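Long-range contact in cAMP factor (Mobiluncus curtisii, PDB 6JLC), which probably acts as a secreted pore-forming toxin that enhances the lysis of red blood cells, as CAMP factors do in the co-haemolytic reaction: residues 90-102 / 150-162. Residues are numbered along the deposited sequence; the frame is centred on the assembly and turned at random.
Sequences NNLRYKIQKAHVE and ATIYVKDLLNKAI
Arg93, Tyr94 and His100 meet Thr151, Tyr153 and Leu157 at a junction between two all-helical bundles: the type I turn Leu92-Lys95 and the first turn of helix 97-114, from the first five helices of this C-terminal fragment, sit against the start of helix 152-173, which opens the last three. The His100 and Tyr153 rings form an offset stack, centroids 3.7 Å apart and planes 13° from parallel. Tyr153 OH, close to His100 CB, is hydrogen-bonded to Asp36, which also takes Gln97 NE2. Gln97 OE1 lies at the edge of the Tyr153 ring, 3.5 Å from Thr151 CG2, and a water that donates to it accepts from Ile152 N, tying the amide to helix 152-173.

Thr151 is the N-cap of that helix: its OG1 accepts a weak bond from Val154 N and donates to a water that in turn donates to Arg93 O and Lys95 O. Val154 CG2 lies over one face of the Tyr94 ring, whose hydroxyl bonds to Asp207 and lies 3.4 Å from Leu157 CD2.

With CG anti to the backbone N (chi1 -170°), the Arg93 chain passes obliquely across Leu157. Arg93 NH2 approaches Lys160 NZ to 3.5 Å, and a water accepts from both, weakly from the lysine. The bend at chi3 turns Arg93 NH1 to Tyr153 O, donating at 2.8 Å in the guanidinium plane, from the face opposite to the helical donor Leu157 N.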
loop_
_atom_site.group_PDB
_atom_site.type_symbol
_atom_site.label_atom_id
_atom_site.label_comp_id
_atom_site.label_asym_id
_atom_site.label_seq_id
_atom_site.Cartn_x
_atom_site.Cartn_y
_atom_site.Cartn_z
ATOM N N ASN A 90 3.081 0.655 6.529
ATOM C CA ASN A 90 4.259 0.179 7.232
ATOM C C ASN A 90 4.135 0.265 8.744
ATOM O O ASN A 90 4.744 -0.550 9.444
ATOM C CB ASN A 90 5.486 0.962 6.765
ATOM C CG ASN A 90 5.829 0.669 5.316
ATOM O OD1 ASN A 90 5.784 -0.482 4.885
ATOM N ND2 ASN A 90 6.145 1.707 4.554
ATOM N N ASN A 91 3.359 1.222 9.269
ATOM C CA ASN A 91 3.335 1.479 10.701
ATOM C C ASN A 91 2.026 1.138 11.404
ATOM O O ASN A 91 2.046 0.937 12.623
ATOM C CB ASN A 91 3.673 2.953 10.970
ATOM C CG ASN A 91 5.009 3.340 10.386
ATOM O OD1 ASN A 91 5.943 2.544 10.393
ATOM N ND2 ASN A 91 5.103 4.546 9.851
ATOM N N LEU A 92 0.894 1.076 10.695
ATOM C CA LEU A 92 -0.407 0.952 11.350
ATOM C C LEU A 92 -1.029 -0.434 11.172
ATOM O O LEU A 92 -2.241 -0.596 11.373
ATOM C CB LEU A 92 -1.369 2.033 10.840
ATOM C CG LEU A 92 -0.857 3.469 10.964
ATOM C CD1 LEU A 92 -1.889 4.445 10.391
ATOM C CD2 LEU A 92 -0.555 3.804 12.400
ATOM N N ARG A 93 -0.217 -1.447 10.840
ATOM C CA ARG A 93 -0.770 -2.734 10.419
ATOM C C ARG A 93 -1.637 -3.376 11.495
ATOM O O ARG A 93 -2.637 -4.036 11.175
ATOM C CB ARG A 93 0.351 -3.700 10.033
ATOM C CG ARG A 93 -0.210 -4.963 9.368
ATOM C CD ARG A 93 0.876 -5.944 8.966
ATOM N NE ARG A 93 1.706 -5.455 7.868
ATOM C CZ ARG A 93 1.353 -5.450 6.586
ATOM N NH1 ARG A 93 0.162 -5.899 6.200
ATOM N NH2 ARG A 93 2.202 -4.985 5.684
ATOM N N TYR A 94 -1.292 -3.189 12.770
ATOM C CA TYR A 94 -2.025 -3.808 13.867
ATOM C C TYR A 94 -2.955 -2.838 14.584
ATOM O O TYR A 94 -3.400 -3.132 15.699
ATOM C CB TYR A 94 -1.051 -4.436 14.869
ATOM C CG TYR A 94 -0.508 -5.757 14.387
ATOM C CD1 TYR A 94 0.584 -5.807 13.531
ATOM C CD2 TYR A 94 -1.118 -6.954 14.748
ATOM C CE1 TYR A 94 1.087 -7.033 13.072
ATOM C CE2 TYR A 94 -0.628 -8.183 14.285
ATOM C CZ TYR A 94 0.474 -8.211 13.453
ATOM O OH TYR A 94 0.964 -9.414 12.993
ATOM N N LYS A 95 -3.255 -1.688 13.981
ATOM C CA LYS A 95 -4.192 -0.777 14.621
ATOM C C LYS A 95 -5.623 -1.280 14.451
ATOM O O LYS A 95 -5.936 -2.041 13.533
ATOM C CB LYS A 95 -4.064 0.641 14.037
ATOM C CG LYS A 95 -2.760 1.345 14.405
ATOM C CD LYS A 95 -2.727 1.655 15.893
ATOM C CE LYS A 95 -1.372 2.210 16.306
ATOM N NZ LYS A 95 -1.334 2.394 17.788
ATOM N N ILE A 96 -6.502 -0.826 15.346
ATOM C CA ILE A 96 -7.906 -1.177 15.230
ATOM C C ILE A 96 -8.459 -0.672 13.892
ATOM O O ILE A 96 -7.909 0.239 13.255
ATOM C CB ILE A 96 -8.717 -0.613 16.408
ATOM C CG1 ILE A 96 -8.469 0.895 16.566
ATOM C CG2 ILE A 96 -8.382 -1.379 17.686
ATOM C CD1 ILE A 96 -9.385 1.560 17.578
ATOM N N GLN A 97 -9.566 -1.284 13.463
ATOM C CA GLN A 97 -10.122 -0.969 12.149
ATOM C C GLN A 97 -10.520 0.502 12.043
ATOM O O GLN A 97 -10.417 1.093 10.958
ATOM C CB GLN A 97 -11.310 -1.894 11.864
ATOM C CG GLN A 97 -12.039 -1.642 10.547
ATOM C CD GLN A 97 -11.165 -1.864 9.320
ATOM O OE1 GLN A 97 -10.116 -2.512 9.389
ATOM N NE2 GLN A 97 -11.609 -1.339 8.178
ATOM N N LYS A 98 -10.927 1.113 13.164
ATOM C CA LYS A 98 -11.330 2.521 13.176
ATOM C C LYS A 98 -10.222 3.431 12.660
ATOM O O LYS A 98 -10.495 4.420 11.967
ATOM C CB LYS A 98 -11.729 2.925 14.596
ATOM C CG LYS A 98 -12.274 4.332 14.774
ATOM C CD LYS A 98 -12.333 4.667 16.269
ATOM C CE LYS A 98 -13.293 5.805 16.578
ATOM N NZ LYS A 98 -12.689 7.150 16.389
ATOM N N ALA A 99 -8.961 3.119 12.992
ATOM C CA ALA A 99 -7.849 3.907 12.472
ATOM C C ALA A 99 -7.813 3.867 10.950
ATOM O O ALA A 99 -7.574 4.889 10.298
ATOM C CB ALA A 99 -6.521 3.408 13.055
ATOM N N HIS A 100 -8.060 2.694 10.368
ATOM C CA HIS A 100 -7.962 2.550 8.921
ATOM C C HIS A 100 -9.165 3.145 8.199
ATOM O O HIS A 100 -9.029 3.650 7.077
ATOM C CB HIS A 100 -7.813 1.081 8.559
ATOM C CG HIS A 100 -6.514 0.503 9.009
ATOM N ND1 HIS A 100 -6.386 -0.221 10.180
ATOM C CD2 HIS A 100 -5.274 0.570 8.470
ATOM C CE1 HIS A 100 -5.127 -0.592 10.327
ATOM N NE2 HIS A 100 -4.430 -0.123 9.305
ATOM N N VAL A 101 -10.347 3.050 8.795
ATOM C CA VAL A 101 -11.516 3.691 8.195
ATOM C C VAL A 101 -11.298 5.198 8.106
ATOM O O VAL A 101 -11.547 5.825 7.064
ATOM C CB VAL A 101 -12.783 3.347 8.992
ATOM C CG1 VAL A 101 -13.954 4.206 8.513
ATOM C CG2 VAL A 101 -13.102 1.867 8.835
ATOM N N GLU A 102 -10.803 5.793 9.193
ATOM C CA GLU A 102 -10.603 7.238 9.231
ATOM C C GLU A 102 -9.489 7.672 8.280
ATOM O O GLU A 102 -9.654 8.638 7.522
ATOM C CB GLU A 102 -10.324 7.692 10.666
ATOM C CG GLU A 102 -11.507 7.441 11.591
ATOM C CD GLU A 102 -11.343 8.034 12.979
ATOM O OE1 GLU A 102 -10.350 8.751 13.232
ATOM O OE2 GLU A 102 -12.230 7.772 13.819
ATOM N N ALA A 150 -9.153 -10.451 12.641
ATOM C CA ALA A 150 -8.077 -9.879 11.850
ATOM C C ALA A 150 -8.648 -8.888 10.845
ATOM O O ALA A 150 -9.666 -9.159 10.198
ATOM C CB ALA A 150 -7.301 -10.988 11.135
ATOM N N THR A 151 -8.033 -7.711 10.767
ATOM C CA THR A 151 -8.357 -6.775 9.707
ATOM C C THR A 151 -7.756 -7.274 8.395
ATOM O O THR A 151 -6.972 -8.227 8.360
ATOM C CB THR A 151 -7.812 -5.390 10.037
ATOM O OG1 THR A 151 -6.380 -5.478 10.146
ATOM C CG2 THR A 151 -8.401 -4.876 11.359
ATOM N N ILE A 152 -8.116 -6.611 7.295
ATOM C CA ILE A 152 -7.497 -6.981 6.023
ATOM C C ILE A 152 -6.002 -6.682 6.041
ATOM O O ILE A 152 -5.227 -7.318 5.319
ATOM C CB ILE A 152 -8.191 -6.264 4.855
ATOM C CG1 ILE A 152 -7.875 -4.787 4.946
ATOM C CG2 ILE A 152 -9.689 -6.496 4.882
ATOM C CD1 ILE A 152 -7.537 -4.248 3.663
ATOM N N TYR A 153 -5.563 -5.724 6.866
ATOM C CA TYR A 153 -4.137 -5.413 6.944
ATOM C C TYR A 153 -3.355 -6.558 7.585
ATOM O O TYR A 153 -2.260 -6.895 7.126
ATOM C CB TYR A 153 -3.935 -4.094 7.697
ATOM C CG TYR A 153 -4.871 -3.069 7.109
ATOM C CD1 TYR A 153 -4.521 -2.382 5.954
ATOM C CD2 TYR A 153 -6.140 -2.867 7.644
ATOM C CE1 TYR A 153 -5.401 -1.480 5.372
ATOM C CE2 TYR A 153 -7.024 -1.974 7.066
ATOM C CZ TYR A 153 -6.644 -1.279 5.933
ATOM O OH TYR A 153 -7.520 -0.378 5.362
ATOM N N VAL A 154 -3.919 -7.183 8.620
ATOM C CA VAL A 154 -3.288 -8.360 9.220
ATOM C C VAL A 154 -3.352 -9.542 8.256
ATOM O O VAL A 154 -2.376 -10.285 8.096
ATOM C CB VAL A 154 -3.954 -8.688 10.574
ATOM C CG1 VAL A 154 -3.458 -10.040 11.115
ATOM C CG2 VAL A 154 -3.661 -7.596 11.587
ATOM N N LYS A 155 -4.511 -9.747 7.625
ATOM C CA LYS A 155 -4.652 -10.786 6.604
ATOM C C LYS A 155 -3.657 -10.598 5.467
ATOM O O LYS A 155 -3.169 -11.584 4.899
ATOM C CB LYS A 155 -6.079 -10.787 6.051
ATOM C CG LYS A 155 -7.093 -11.539 6.911
ATOM C CD LYS A 155 -6.794 -13.033 6.931
ATOM C CE LYS A 155 -7.816 -13.822 7.753
ATOM N NZ LYS A 155 -9.105 -13.933 7.015
ATOM N N ASP A 156 -3.345 -9.346 5.110
ATOM C CA ASP A 156 -2.358 -9.118 4.059
ATOM C C ASP A 156 -0.960 -9.535 4.499
ATOM O O ASP A 156 -0.174 -10.005 3.672
ATOM C CB ASP A 156 -2.386 -7.653 3.615
ATOM C CG ASP A 156 -3.678 -7.290 2.858
ATOM O OD1 ASP A 156 -4.312 -8.199 2.279
ATOM O OD2 ASP A 156 -4.072 -6.100 2.845
ATOM N N LEU A 157 -0.629 -9.385 5.788
ATOM C CA LEU A 157 0.656 -9.887 6.284
ATOM C C LEU A 157 0.732 -11.411 6.175
ATOM O O LEU A 157 1.773 -11.971 5.811
ATOM C CB LEU A 157 0.867 -9.438 7.731
ATOM C CG LEU A 157 2.242 -9.718 8.347
ATOM C CD1 LEU A 157 3.332 -8.954 7.615
ATOM C CD2 LEU A 157 2.254 -9.380 9.838
ATOM N N LEU A 158 -0.363 -12.098 6.427
ATOM C CA LEU A 158 -0.424 -13.540 6.301
ATOM C C LEU A 158 -0.291 -13.930 4.823
ATOM O O LEU A 158 0.405 -14.828 4.474
ATOM C CB LEU A 158 -1.707 -14.072 6.864
ATOM C CG LEU A 158 -2.006 -15.527 6.631
ATOM C CD1 LEU A 158 -0.847 -16.407 7.014
ATOM C CD2 LEU A 158 -3.267 -15.962 7.295
ATOM N N ASN A 159 -0.970 -13.197 3.974
ATOM C CA ASN A 159 -0.898 -13.457 2.551
ATOM C C ASN A 159 0.497 -13.266 2.039
ATOM O O ASN A 159 0.958 -14.006 1.242
ATOM C CB ASN A 159 -1.890 -12.627 1.768
ATOM C CG ASN A 159 -2.311 -13.298 0.482
ATOM O OD1 ASN A 159 -2.634 -12.670 -0.490
ATOM N ND2 ASN A 159 -2.293 -14.571 0.497
ATOM N N LYS A 160 1.169 -12.243 2.525
ATOM C CA LYS A 160 2.561 -12.031 2.136
ATOM C C LYS A 160 3.437 -13.214 2.537
ATOM O O LYS A 160 4.294 -13.655 1.758
ATOM C CB LYS A 160 3.089 -10.736 2.755
ATOM C CG LYS A 160 4.271 -10.135 2.000
ATOM C CD LYS A 160 4.469 -8.660 2.334
ATOM C CE LYS A 160 3.338 -7.804 1.766
ATOM N NZ LYS A 160 2.980 -6.676 2.669
ATOM N N ALA A 161 3.236 -13.742 3.750
ATOM C CA ALA A 161 4.002 -14.905 4.190
ATOM C C ALA A 161 3.695 -16.129 3.333
ATOM O O ALA A 161 4.600 -16.900 2.996
ATOM C CB ALA A 161 3.722 -15.193 5.673
ATOM N N ILE A 162 2.423 -16.318 2.956
ATOM C CA ILE A 162 2.075 -17.432 2.079
ATOM C C ILE A 162 2.812 -17.303 0.755
ATOM O O ILE A 162 3.432 -18.255 0.264
ATOM C CB ILE A 162 0.547 -17.489 1.862
ATOM C CG1 ILE A 162 -0.166 -17.829 3.182
ATOM C CG2 ILE A 162 0.175 -18.467 0.725
ATOM C CD1 ILE A 162 -1.682 -17.644 3.122
HETATM O O HOH W 1 -5.206 -3.435 11.340
HETATM O O HOH W 2 2.171 -3.555 2.765
HETATM O O HOH W 3 -10.078 -4.420 7.766
#